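Local coordinates for regulation of enolase protein 1 (Saccharomyces cerevisiae, PDB 3O12), which acts in the galactose metabolic pathway through the GAL83 protein and may control the level of the enolase ENO1, at residues E55-W60 and S71-G76; I102-D107 and Y184-M189; D108-K113 and L129-S134; M124-L129 and W136-Y141. All coordinates share one frame; numbering follows the deposited sequence.

The four contacts show how one antiparallel sheet is assembled from local and distant pairings. Interaction 1 (55-60 with 71-76) comes first along the chain, in a hairpin of strands 59-61 and 68-78. Interaction 2 pairs strand 102-105 with the later strand 185-191, a sheet neighbour of 68-78; the centres of interactions 1 and 2 are about 11 Å apart. Between the partners of interaction 2 the chain runs through interactions 3 and 4, which share L129 and build successive hairpins of strands 110-119, 122-131 and 134-140. Interaction 4 is centred about 17 Å from the centres of 1 and 2; the sheet thus combines consecutive hairpins with pairings of strands distant in sequence.

Interaction 1: residues E55-W60 and S71-G76; sequences EKTDFW and SGHFLG. With EDO (1,2-ethanediol), chain H; EDO (1,2-ethanediol), chain G.
K56 and S71 meet through a water that donates to K56 O and accepts from S71 OG at 2.8 Å. The ammonium of K56 turns instead to its neighbour, NZ forming a salt bridge from above the carboxylate plane of E55. At T57 the methyl does the touching: CG2 lies 3.3 Å from S71 O and also packs obliquely against the H73 ring, while OG1 bonds elsewhere, with D54 O and T192 N. D58 is gripped through its backbone. D58 N donates to S71 OG at 3.0 Å, and D58 O receives S71 N nearly in line with the carbonyl (168°), plus a weaker bond from G72 N. With OG between its N and carbonyl carbon (chi1 55°), S71 sets the hydroxyl beside D58 N, where it accepts that bond while donating to the water. The carboxylate of D58 meets two ethanediols, probably from the crystallisation liquor; OD2 accepts from O2 of the one in chain H at 2.6 Å. F59 follows, one ring face lying on the bare backbone of G72, whose CA forms a CH-pi contact 3.8 Å from the ring centroid. F59 CZ also lies 4.1 Å from F74 CB. W60 carries strand 59-61 onward and receives the chain H ethanediol over its indole face. Beyond this hairpin, L36 of strand 34-36, M103 of strand 102-105 and M189 of strand 185-191 pack around F59, and H73 ND1 is bonded to N37 O.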
# COMPACT_ATOMS: atom_id res chain seq x y z
N GLU A 55 -1.27 16.54 5.56
CA GLU A 55 -0.63 17.18 4.41
C GLU A 55 0.82 16.75 4.27
O GLU A 55 1.46 16.34 5.24
CB GLU A 55 -0.70 18.70 4.54
CG GLU A 55 0.21 19.24 5.63
CD GLU A 55 0.23 20.76 5.69
OE1 GLU A 55 -0.56 21.39 4.95
OE2 GLU A 55 1.03 21.31 6.47
N LYS A 56 1.33 16.86 3.05
CA LYS A 56 2.75 16.64 2.77
C LYS A 56 3.22 15.27 3.24
O LYS A 56 4.24 15.14 3.93
CB LYS A 56 3.60 17.76 3.38
CG LYS A 56 3.38 19.11 2.71
CD LYS A 56 4.45 20.12 3.10
CE LYS A 56 3.98 21.05 4.22
NZ LYS A 56 3.74 20.33 5.50
N THR A 57 2.46 14.24 2.88
CA THR A 57 2.83 12.87 3.19
C THR A 57 3.09 12.09 1.90
O THR A 57 2.31 12.17 0.95
CB THR A 57 1.75 12.18 4.06
OG1 THR A 57 0.46 12.37 3.47
CG2 THR A 57 1.73 12.78 5.47
N ASP A 58 4.21 11.37 1.85
CA ASP A 58 4.61 10.69 0.61
C ASP A 58 5.65 9.60 0.90
O ASP A 58 6.30 9.61 1.95
CB ASP A 58 5.17 11.71 -0.39
CG ASP A 58 5.15 11.22 -1.84
OD1 ASP A 58 4.59 10.14 -2.13
OD2 ASP A 58 5.70 11.95 -2.69
N PHE A 59 5.82 8.68 -0.05
CA PHE A 59 6.88 7.69 -0.00
C PHE A 59 7.56 7.69 -1.36
O PHE A 59 6.91 7.40 -2.37
CB PHE A 59 6.32 6.28 0.25
CG PHE A 59 5.91 6.01 1.67
CD1 PHE A 59 6.85 5.99 2.69
CD2 PHE A 59 4.58 5.73 1.96
CE1 PHE A 59 6.46 5.71 4.01
CE2 PHE A 59 4.18 5.46 3.28
CZ PHE A 59 5.12 5.45 4.29
N TRP A 60 8.84 8.01 -1.39
CA TRP A 60 9.60 8.03 -2.64
C TRP A 60 11.08 8.04 -2.30
O TRP A 60 11.48 8.66 -1.33
CB TRP A 60 9.29 9.29 -3.47
CG TRP A 60 9.91 9.24 -4.83
CD1 TRP A 60 11.06 9.88 -5.25
CD2 TRP A 60 9.43 8.50 -5.95
NE1 TRP A 60 11.31 9.57 -6.58
CE2 TRP A 60 10.32 8.73 -7.02
CE3 TRP A 60 8.33 7.65 -6.16
CZ2 TRP A 60 10.15 8.14 -8.28
CZ3 TRP A 60 8.16 7.07 -7.41
CH2 TRP A 60 9.06 7.32 -8.45
N SER A 71 7.37 9.97 4.73
CA SER A 71 6.38 10.61 5.60
C SER A 71 4.96 10.07 5.44
O SER A 71 4.03 10.53 6.12
CB SER A 71 6.36 12.12 5.32
OG SER A 71 6.13 12.36 3.94
N GLY A 72 4.77 9.11 4.54
CA GLY A 72 3.45 8.56 4.31
C GLY A 72 2.90 7.78 5.48
O GLY A 72 3.65 7.35 6.36
N HIS A 73 1.59 7.59 5.50
CA HIS A 73 0.96 6.84 6.58
C HIS A 73 1.00 5.35 6.29
O HIS A 73 0.63 4.92 5.21
CB HIS A 73 -0.50 7.27 6.78
CG HIS A 73 -0.68 8.75 6.93
ND1 HIS A 73 -0.13 9.47 7.97
CD2 HIS A 73 -1.35 9.65 6.17
CE1 HIS A 73 -0.47 10.74 7.85
NE2 HIS A 73 -1.20 10.88 6.76
N PHE A 74 1.45 4.55 7.26
CA PHE A 74 1.58 3.11 7.05
C PHE A 74 1.26 2.39 8.34
O PHE A 74 1.87 2.66 9.38
CB PHE A 74 3.01 2.79 6.58
CG PHE A 74 3.35 1.32 6.55
CD1 PHE A 74 2.57 0.41 5.85
CD2 PHE A 74 4.49 0.85 7.19
CE1 PHE A 74 2.89 -0.94 5.81
CE2 PHE A 74 4.83 -0.50 7.15
CZ PHE A 74 4.03 -1.40 6.46
N LEU A 75 0.27 1.50 8.30
CA LEU A 75 -0.03 0.65 9.46
C LEU A 75 0.53 -0.73 9.14
O LEU A 75 -0.04 -1.49 8.36
CB LEU A 75 -1.54 0.58 9.73
CG LEU A 75 -1.99 -0.33 10.87
CD1 LEU A 75 -1.34 0.08 12.20
CD2 LEU A 75 -3.52 -0.33 10.99
N GLY A 76 1.66 -1.06 9.75
CA GLY A 76 2.37 -2.28 9.41
C GLY A 76 2.19 -3.42 10.39
O GLY A 76 2.44 -3.28 11.59
C1 EDO H . 6.75 10.97 -7.44
O1 EDO H . 5.92 12.00 -7.98
C2 EDO H . 7.07 11.29 -5.99
O2 EDO H . 5.87 11.23 -5.21
C1 EDO G . 4.16 7.33 -6.85
O1 EDO G . 2.86 6.97 -6.38
C2 EDO G . 4.93 8.02 -5.73
O2 EDO G . 4.13 9.03 -5.10
O HOH W 1 7.13 14.68 2.80

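Interaction 2: residues I102-D107 and Y184-M189; sequences IMVRID and YLVGPM
A pair of antiparallel strands, 102-105 and 185-189, is joined where M103 and R105 face G187 and L185 in hydrogen-bonded pairs. M103 N reaches G187 O at 2.9 Å in a nearly straight bond (165°), and G187 N returns to M103 O. R105 N and L185 O are 2.8 Å apart, with the reciprocal bond from L185 N to R105 O completing the second pair. G187 adopts a fully extended backbone with phi of 162°, a conformation suited to glycine. In the non-hydrogen-bonded pair between these, V104 and V186 lie side by side and point the same way, their CG2 methyls 3.8 Å apart. I102 adds CD1 to the same apolar patch, crossing to V186 CG2 at 3.9 Å. This is one inner face of a two-sheet beta sandwich: I102 and V104 rest on V152 of strand 148-155, and V186 on F83 and A85 of strand 83-91. The other face carries two selenomethionines, with M103 CB 3.9 Å from M189 CB. R105 is on that face too, and its guanidinium leads off to a salt bridge with D70. I106 and D107 both face H110, a classic beta bulge, where the chain turns a corner. I106 there runs alongside Y184, CG1 lying 3.7 Å from ring atom CD1. With CG beside its backbone N (chi1 -60°), the tyrosine extends along that isoleucine, and its OH is bonded to P179 O.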
# COMPACT_ATOMS: atom_id res chain seq x y z
N ILE A 102 -1.69 -0.61 -0.21
CA ILE A 102 -0.94 -1.46 0.71
C ILE A 102 0.55 -1.19 0.56
O ILE A 102 1.02 -0.78 -0.50
CB ILE A 102 -1.25 -2.94 0.41
CG1 ILE A 102 -0.98 -3.83 1.64
CG2 ILE A 102 -0.51 -3.44 -0.84
CD1 ILE A 102 -1.51 -5.26 1.50
N MSE A 103 1.29 -1.40 1.63
CA MSE A 103 2.75 -1.35 1.61
C MSE A 103 3.34 -2.61 2.23
O MSE A 103 2.79 -3.17 3.19
CB MSE A 103 3.25 -0.09 2.34
CG MSE A 103 4.73 -0.13 2.80
SE MSE A 103 5.33 1.62 3.45
CE MSE A 103 5.71 2.42 1.72
N VAL A 104 4.45 -3.07 1.66
CA VAL A 104 5.32 -4.06 2.28
C VAL A 104 6.63 -3.33 2.55
O VAL A 104 7.17 -2.68 1.65
CB VAL A 104 5.60 -5.24 1.36
CG1 VAL A 104 6.56 -6.23 1.99
CG2 VAL A 104 4.30 -5.94 0.94
N ARG A 105 7.14 -3.42 3.77
CA ARG A 105 8.32 -2.65 4.15
C ARG A 105 9.30 -3.51 4.93
O ARG A 105 8.90 -4.25 5.85
CB ARG A 105 7.90 -1.44 4.99
CG ARG A 105 9.03 -0.53 5.47
CD ARG A 105 8.40 0.68 6.17
NE ARG A 105 9.37 1.58 6.80
CZ ARG A 105 9.72 2.76 6.30
NH1 ARG A 105 9.22 3.19 5.15
NH2 ARG A 105 10.59 3.52 6.96
N ILE A 106 10.58 -3.39 4.59
CA ILE A 106 11.67 -3.92 5.41
C ILE A 106 12.26 -2.77 6.21
O ILE A 106 12.39 -2.85 7.43
CB ILE A 106 12.75 -4.57 4.53
CG1 ILE A 106 12.19 -5.79 3.77
CG2 ILE A 106 13.97 -4.97 5.39
CD1 ILE A 106 13.16 -6.37 2.75
N ASP A 107 12.63 -1.69 5.52
CA ASP A 107 13.13 -0.48 6.16
C ASP A 107 12.94 0.70 5.21
O ASP A 107 12.31 0.54 4.16
CB ASP A 107 14.60 -0.62 6.58
CG ASP A 107 15.51 -1.06 5.44
OD1 ASP A 107 15.32 -0.63 4.28
OD2 ASP A 107 16.46 -1.83 5.72
N TYR A 184 8.83 -9.12 7.58
CA TYR A 184 8.37 -7.96 6.83
C TYR A 184 7.32 -7.23 7.63
O TYR A 184 6.77 -7.77 8.60
CB TYR A 184 7.77 -8.37 5.47
CG TYR A 184 8.72 -9.12 4.56
CD1 TYR A 184 9.55 -8.42 3.69
CD2 TYR A 184 8.79 -10.51 4.58
CE1 TYR A 184 10.43 -9.10 2.84
CE2 TYR A 184 9.67 -11.20 3.74
CZ TYR A 184 10.48 -10.49 2.88
OH TYR A 184 11.34 -11.16 2.04
N LEU A 185 7.03 -6.00 7.23
CA LEU A 185 5.85 -5.28 7.70
C LEU A 185 4.92 -5.12 6.52
O LEU A 185 5.36 -4.76 5.43
CB LEU A 185 6.23 -3.91 8.26
CG LEU A 185 7.12 -3.98 9.51
CD1 LEU A 185 7.79 -2.65 9.78
CD2 LEU A 185 6.28 -4.42 10.70
N VAL A 186 3.64 -5.40 6.70
CA VAL A 186 2.69 -5.25 5.60
C VAL A 186 1.38 -4.69 6.13
O VAL A 186 0.96 -5.00 7.25
CB VAL A 186 2.48 -6.61 4.84
CG1 VAL A 186 1.92 -7.70 5.76
CG2 VAL A 186 1.58 -6.41 3.61
N GLY A 187 0.74 -3.84 5.35
CA GLY A 187 -0.49 -3.24 5.81
C GLY A 187 -0.91 -1.99 5.06
O GLY A 187 -0.24 -1.56 4.11
N PRO A 188 -2.04 -1.40 5.45
CA PRO A 188 -2.58 -0.18 4.85
C PRO A 188 -1.56 0.94 4.68
O PRO A 188 -0.73 1.20 5.55
CB PRO A 188 -3.66 0.23 5.86
CG PRO A 188 -4.13 -1.07 6.37
CD PRO A 188 -2.86 -1.85 6.58
N MSE A 189 -1.66 1.63 3.55
CA MSE A 189 -0.85 2.80 3.30
C MSE A 189 -1.73 3.89 2.68
O MSE A 189 -2.64 3.59 1.92
CB MSE A 189 0.30 2.39 2.36
CG MSE A 189 1.12 3.49 1.73
SE MSE A 189 0.37 4.28 0.10
CE MSE A 189 -0.03 2.73 -1.03

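Interaction 3: residues D108-K113 and L129-S134; sequences DGHWLK and LTNGKS. With EDO (1,2-ethanediol), chain G.
W111 and T130 form the first shell of this hairpin contact, the threonine standing over one face of the indole. T130 CB sits 3.7 Å above the centroid of the six-membered ring, only 10° off its normal, in a CH-pi contact, and OG1 comes down near the rim, 3.2 Å from W111 CH2. The tryptophan reaches under it because CG is tucked between N and the carbonyl carbon (chi1 50°). Their backbones are bonded both ways, T130 N to W111 O at 2.7 Å and W111 N to T130 O on a lone pair. A second shell sets these groups: T130 OG1 shares a hydrogen bond of 2.8 Å with S134 OG, itself bonded to R61 N, while W111 NE1 makes a weak bond to D108 O. Beyond N131, G132 N donates to G109 O, and N131 OD1 lies at the edge of the H110 ring, 3.0 Å from CD2, with ring and amide planes 74° apart. A water joins that OD1 to H110 NE2, while ND1 of the histidine is bonded to D107 OD1. On the face shared with H110 and N131, L112 CD1 packs on L129 CB at 4.0 Å. These leucines meet the second sheet of the sandwich, L112 touching L159 and I161 of strand 158-164 and L129 touching R174 and A176 of strand 172-177.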
# COMPACT_ATOMS: atom_id res chain seq x y z
N ASP A 108 13.48 1.86 5.55
CA ASP A 108 13.19 3.04 4.72
C ASP A 108 13.77 2.97 3.31
O ASP A 108 13.36 3.73 2.42
CB ASP A 108 13.59 4.35 5.43
CG ASP A 108 15.08 4.48 5.65
OD1 ASP A 108 15.84 3.60 5.21
OD2 ASP A 108 15.49 5.47 6.29
N GLY A 109 14.69 2.04 3.08
CA GLY A 109 15.31 1.89 1.78
C GLY A 109 14.79 0.73 0.96
O GLY A 109 15.12 0.59 -0.21
N HIS A 110 13.95 -0.11 1.56
CA HIS A 110 13.46 -1.31 0.89
C HIS A 110 12.00 -1.51 1.22
O HIS A 110 11.65 -1.92 2.34
CB HIS A 110 14.29 -2.53 1.31
CG HIS A 110 15.75 -2.34 1.10
ND1 HIS A 110 16.55 -1.67 2.00
CD2 HIS A 110 16.55 -2.66 0.05
CE1 HIS A 110 17.79 -1.62 1.54
NE2 HIS A 110 17.81 -2.22 0.36
N TRP A 111 11.15 -1.18 0.25
CA TRP A 111 9.71 -1.25 0.44
C TRP A 111 9.00 -1.27 -0.90
O TRP A 111 9.60 -1.03 -1.95
CB TRP A 111 9.20 -0.09 1.31
CG TRP A 111 9.64 1.32 0.92
CD1 TRP A 111 10.61 2.05 1.53
CD2 TRP A 111 9.09 2.16 -0.11
NE1 TRP A 111 10.72 3.29 0.95
CE2 TRP A 111 9.80 3.39 -0.06
CE3 TRP A 111 8.09 2.00 -1.07
CZ2 TRP A 111 9.53 4.44 -0.94
CZ3 TRP A 111 7.82 3.05 -1.94
CH2 TRP A 111 8.54 4.25 -1.88
N LEU A 112 7.72 -1.59 -0.85
CA LEU A 112 6.85 -1.53 -2.02
C LEU A 112 5.55 -0.91 -1.59
O LEU A 112 5.06 -1.19 -0.49
CB LEU A 112 6.59 -2.94 -2.56
CG LEU A 112 5.55 -2.95 -3.68
CD1 LEU A 112 6.03 -3.67 -4.94
CD2 LEU A 112 4.21 -3.50 -3.17
N LYS A 113 4.97 -0.07 -2.43
CA LYS A 113 3.61 0.41 -2.21
C LYS A 113 2.81 0.14 -3.48
O LYS A 113 3.36 0.14 -4.59
CB LYS A 113 3.58 1.90 -1.85
CG LYS A 113 4.04 2.85 -2.93
CD LYS A 113 3.98 4.33 -2.48
CE LYS A 113 4.46 5.23 -3.61
NZ LYS A 113 4.28 6.70 -3.37
N LEU A 129 8.22 -0.06 -6.41
CA LEU A 129 9.13 -0.97 -5.74
C LEU A 129 10.43 -0.24 -5.50
O LEU A 129 11.05 0.25 -6.45
CB LEU A 129 9.37 -2.21 -6.62
CG LEU A 129 10.03 -3.42 -5.94
CD1 LEU A 129 9.85 -4.66 -6.80
CD2 LEU A 129 11.49 -3.16 -5.66
N THR A 130 10.82 -0.13 -4.24
CA THR A 130 12.00 0.62 -3.85
C THR A 130 13.03 -0.34 -3.30
O THR A 130 12.80 -1.02 -2.29
CB THR A 130 11.63 1.70 -2.84
OG1 THR A 130 10.73 2.61 -3.47
CG2 THR A 130 12.86 2.46 -2.36
N ASN A 131 14.14 -0.46 -4.00
CA ASN A 131 15.29 -1.19 -3.49
C ASN A 131 16.46 -0.26 -3.63
O ASN A 131 17.14 -0.25 -4.67
CB ASN A 131 15.49 -2.48 -4.29
CG ASN A 131 16.44 -3.44 -3.60
OD1 ASN A 131 17.31 -3.03 -2.83
ND2 ASN A 131 16.28 -4.73 -3.86
N GLY A 132 16.68 0.56 -2.61
CA GLY A 132 17.63 1.64 -2.70
C GLY A 132 16.98 2.83 -3.38
O GLY A 132 16.92 3.92 -2.81
N LYS A 133 16.48 2.61 -4.59
CA LYS A 133 15.77 3.64 -5.34
C LYS A 133 14.41 3.14 -5.83
O LYS A 133 14.20 1.93 -5.97
CB LYS A 133 16.61 4.09 -6.54
CG LYS A 133 17.91 4.77 -6.18
CD LYS A 133 18.64 5.16 -7.47
CE LYS A 133 20.03 5.71 -7.22
NZ LYS A 133 20.73 5.91 -8.53
N SER A 134 13.50 4.08 -6.08
CA SER A 134 12.12 3.76 -6.49
C SER A 134 11.92 3.45 -7.99
O SER A 134 12.46 4.15 -8.85
CB SER A 134 11.17 4.90 -6.10
OG SER A 134 11.15 5.11 -4.69
C1 EDO G . 4.16 7.33 -6.85
O1 EDO G . 2.86 6.97 -6.38
C2 EDO G . 4.93 8.02 -5.73
O2 EDO G . 4.13 9.03 -5.10
O HOH W 2 19.86 -1.56 -1.79

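Interaction 4: residues M124-L129 and W136-Y141; sequences MLSSVL and WSTAVY. With EDO (1,2-ethanediol), chain I; EDO (1,2-ethanediol), chain F.
M124, a selenomethionine, crosses T138 at about a right angle, and each of its atoms finds a partner on the neighbouring strand. CB lies 3.2 Å from T138 OG1 and also near A139 O. CG stays close to the same hydroxyl, after which the chain bends at chi2 (-79°) and again at chi3. SE thereby passes over the backbone at V140 N and packs 3.8 Å from V140 CG2. The terminal CE curls back onto T138, 3.0 Å from OG1 and 3.3 Å from CG2, tighter than usual van der Waals contact. Farther along the same face, W136 NE1 donates to S126 OG at 2.9 Å, the oxygen lying almost in the indole plane, though the bond is bent (133°). V128 CG2 presses on the same ring, 3.5 Å from W136 CD1. Paired backbone bonds, L125 with A139 and S127 with S137, make this an antiparallel hairpin of strands 122-131 and 134-140. On its other face L125 CB packs against Y141 CD1, and S127 OG is bonded to R174 NH1. Each of two serine hydroxyls also holds an ethanediol, S126 OG meeting O2 of the one in chain F at 2.6 Å. Serine hydroxyls already bonded to protein groups thus still take up a small diol on both faces of the hairpin, although these diols probably come from the crystallisation liquor and do not establish a natural ligand.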
# COMPACT_ATOMS: atom_id res chain seq x y z
N MSE A 124 -5.28 5.92 -11.24
CA MSE A 124 -4.31 4.99 -11.78
C MSE A 124 -4.07 3.86 -10.80
O MSE A 124 -3.98 4.08 -9.60
CB MSE A 124 -2.98 5.71 -11.99
CG MSE A 124 -3.10 6.92 -12.88
SE MSE A 124 -3.16 6.42 -14.76
CE MSE A 124 -1.26 6.17 -15.07
N LEU A 125 -3.98 2.64 -11.32
CA LEU A 125 -3.42 1.54 -10.54
C LEU A 125 -1.92 1.64 -10.67
O LEU A 125 -1.36 1.59 -11.76
CB LEU A 125 -3.92 0.19 -11.05
CG LEU A 125 -3.54 -1.01 -10.17
CD1 LEU A 125 -4.13 -0.88 -8.78
CD2 LEU A 125 -3.98 -2.32 -10.81
N SER A 126 -1.26 1.78 -9.53
CA SER A 126 0.14 2.15 -9.48
C SER A 126 0.87 1.29 -8.48
O SER A 126 0.31 0.87 -7.46
CB SER A 126 0.24 3.62 -9.05
OG SER A 126 1.57 4.02 -8.84
N SER A 127 2.14 1.01 -8.75
CA SER A 127 3.00 0.38 -7.77
C SER A 127 4.39 0.97 -7.83
O SER A 127 4.85 1.36 -8.91
CB SER A 127 3.04 -1.15 -7.93
OG SER A 127 3.56 -1.53 -9.18
N VAL A 128 5.04 1.04 -6.68
CA VAL A 128 6.41 1.53 -6.59
C VAL A 128 7.21 0.53 -5.79
O VAL A 128 6.91 0.29 -4.62
CB VAL A 128 6.49 2.91 -5.92
CG1 VAL A 128 7.96 3.37 -5.83
CG2 VAL A 128 5.66 3.93 -6.69
N LEU A 129 8.22 -0.06 -6.41
CA LEU A 129 9.13 -0.97 -5.74
C LEU A 129 10.43 -0.24 -5.50
O LEU A 129 11.05 0.25 -6.45
CB LEU A 129 9.37 -2.21 -6.62
CG LEU A 129 10.03 -3.42 -5.94
CD1 LEU A 129 9.85 -4.66 -6.80
CD2 LEU A 129 11.49 -3.16 -5.66
N TRP A 136 8.66 2.93 -10.40
CA TRP A 136 7.24 3.23 -10.42
C TRP A 136 6.61 2.78 -11.73
O TRP A 136 7.11 3.10 -12.81
CB TRP A 136 7.11 4.75 -10.27
CG TRP A 136 5.74 5.36 -10.31
CD1 TRP A 136 4.56 4.78 -9.94
CD2 TRP A 136 5.45 6.71 -10.68
NE1 TRP A 136 3.53 5.70 -10.08
CE2 TRP A 136 4.05 6.88 -10.54
CE3 TRP A 136 6.23 7.79 -11.11
CZ2 TRP A 136 3.42 8.09 -10.82
CZ3 TRP A 136 5.60 8.98 -11.39
CH2 TRP A 136 4.21 9.13 -11.25
N SER A 137 5.53 2.02 -11.64
CA SER A 137 4.75 1.63 -12.81
C SER A 137 3.31 2.02 -12.60
O SER A 137 2.80 1.96 -11.48
CB SER A 137 4.85 0.13 -13.06
OG SER A 137 4.26 -0.21 -14.31
N THR A 138 2.63 2.43 -13.67
CA THR A 138 1.28 2.91 -13.54
C THR A 138 0.50 2.69 -14.80
O THR A 138 1.07 2.62 -15.90
CB THR A 138 1.28 4.40 -13.15
OG1 THR A 138 -0.04 4.79 -12.75
CG2 THR A 138 1.77 5.26 -14.32
N ALA A 139 -0.81 2.59 -14.63
CA ALA A 139 -1.73 2.47 -15.75
C ALA A 139 -3.12 2.90 -15.30
O ALA A 139 -3.44 2.83 -14.13
CB ALA A 139 -1.75 1.04 -16.25
N VAL A 140 -3.95 3.35 -16.23
CA VAL A 140 -5.32 3.71 -15.87
C VAL A 140 -6.03 2.48 -15.30
O VAL A 140 -5.94 1.40 -15.87
CB VAL A 140 -6.09 4.23 -17.09
CG1 VAL A 140 -7.52 4.59 -16.71
CG2 VAL A 140 -5.38 5.43 -17.69
N TYR A 141 -6.72 2.65 -14.17
CA TYR A 141 -7.43 1.53 -13.55
C TYR A 141 -8.81 1.35 -14.16
O TYR A 141 -9.58 2.30 -14.27
CB TYR A 141 -7.54 1.74 -12.04
CG TYR A 141 -8.20 0.60 -11.30
CD1 TYR A 141 -7.72 -0.70 -11.41
CD2 TYR A 141 -9.29 0.81 -10.47
CE1 TYR A 141 -8.31 -1.76 -10.72
CE2 TYR A 141 -9.89 -0.23 -9.77
CZ TYR A 141 -9.39 -1.51 -9.90
OH TYR A 141 -9.99 -2.55 -9.22
C1 EDO I . 0.13 -1.15 -12.65
O1 EDO I . 0.76 -1.96 -13.64
C2 EDO I . 1.19 -0.65 -11.67
O2 EDO I . 2.07 -1.72 -11.33
C1 EDO F . 0.80 3.47 -4.64
O1 EDO F . -0.48 3.96 -5.07
C2 EDO F . 1.76 3.35 -5.81
O2 EDO F . 2.02 4.66 -6.33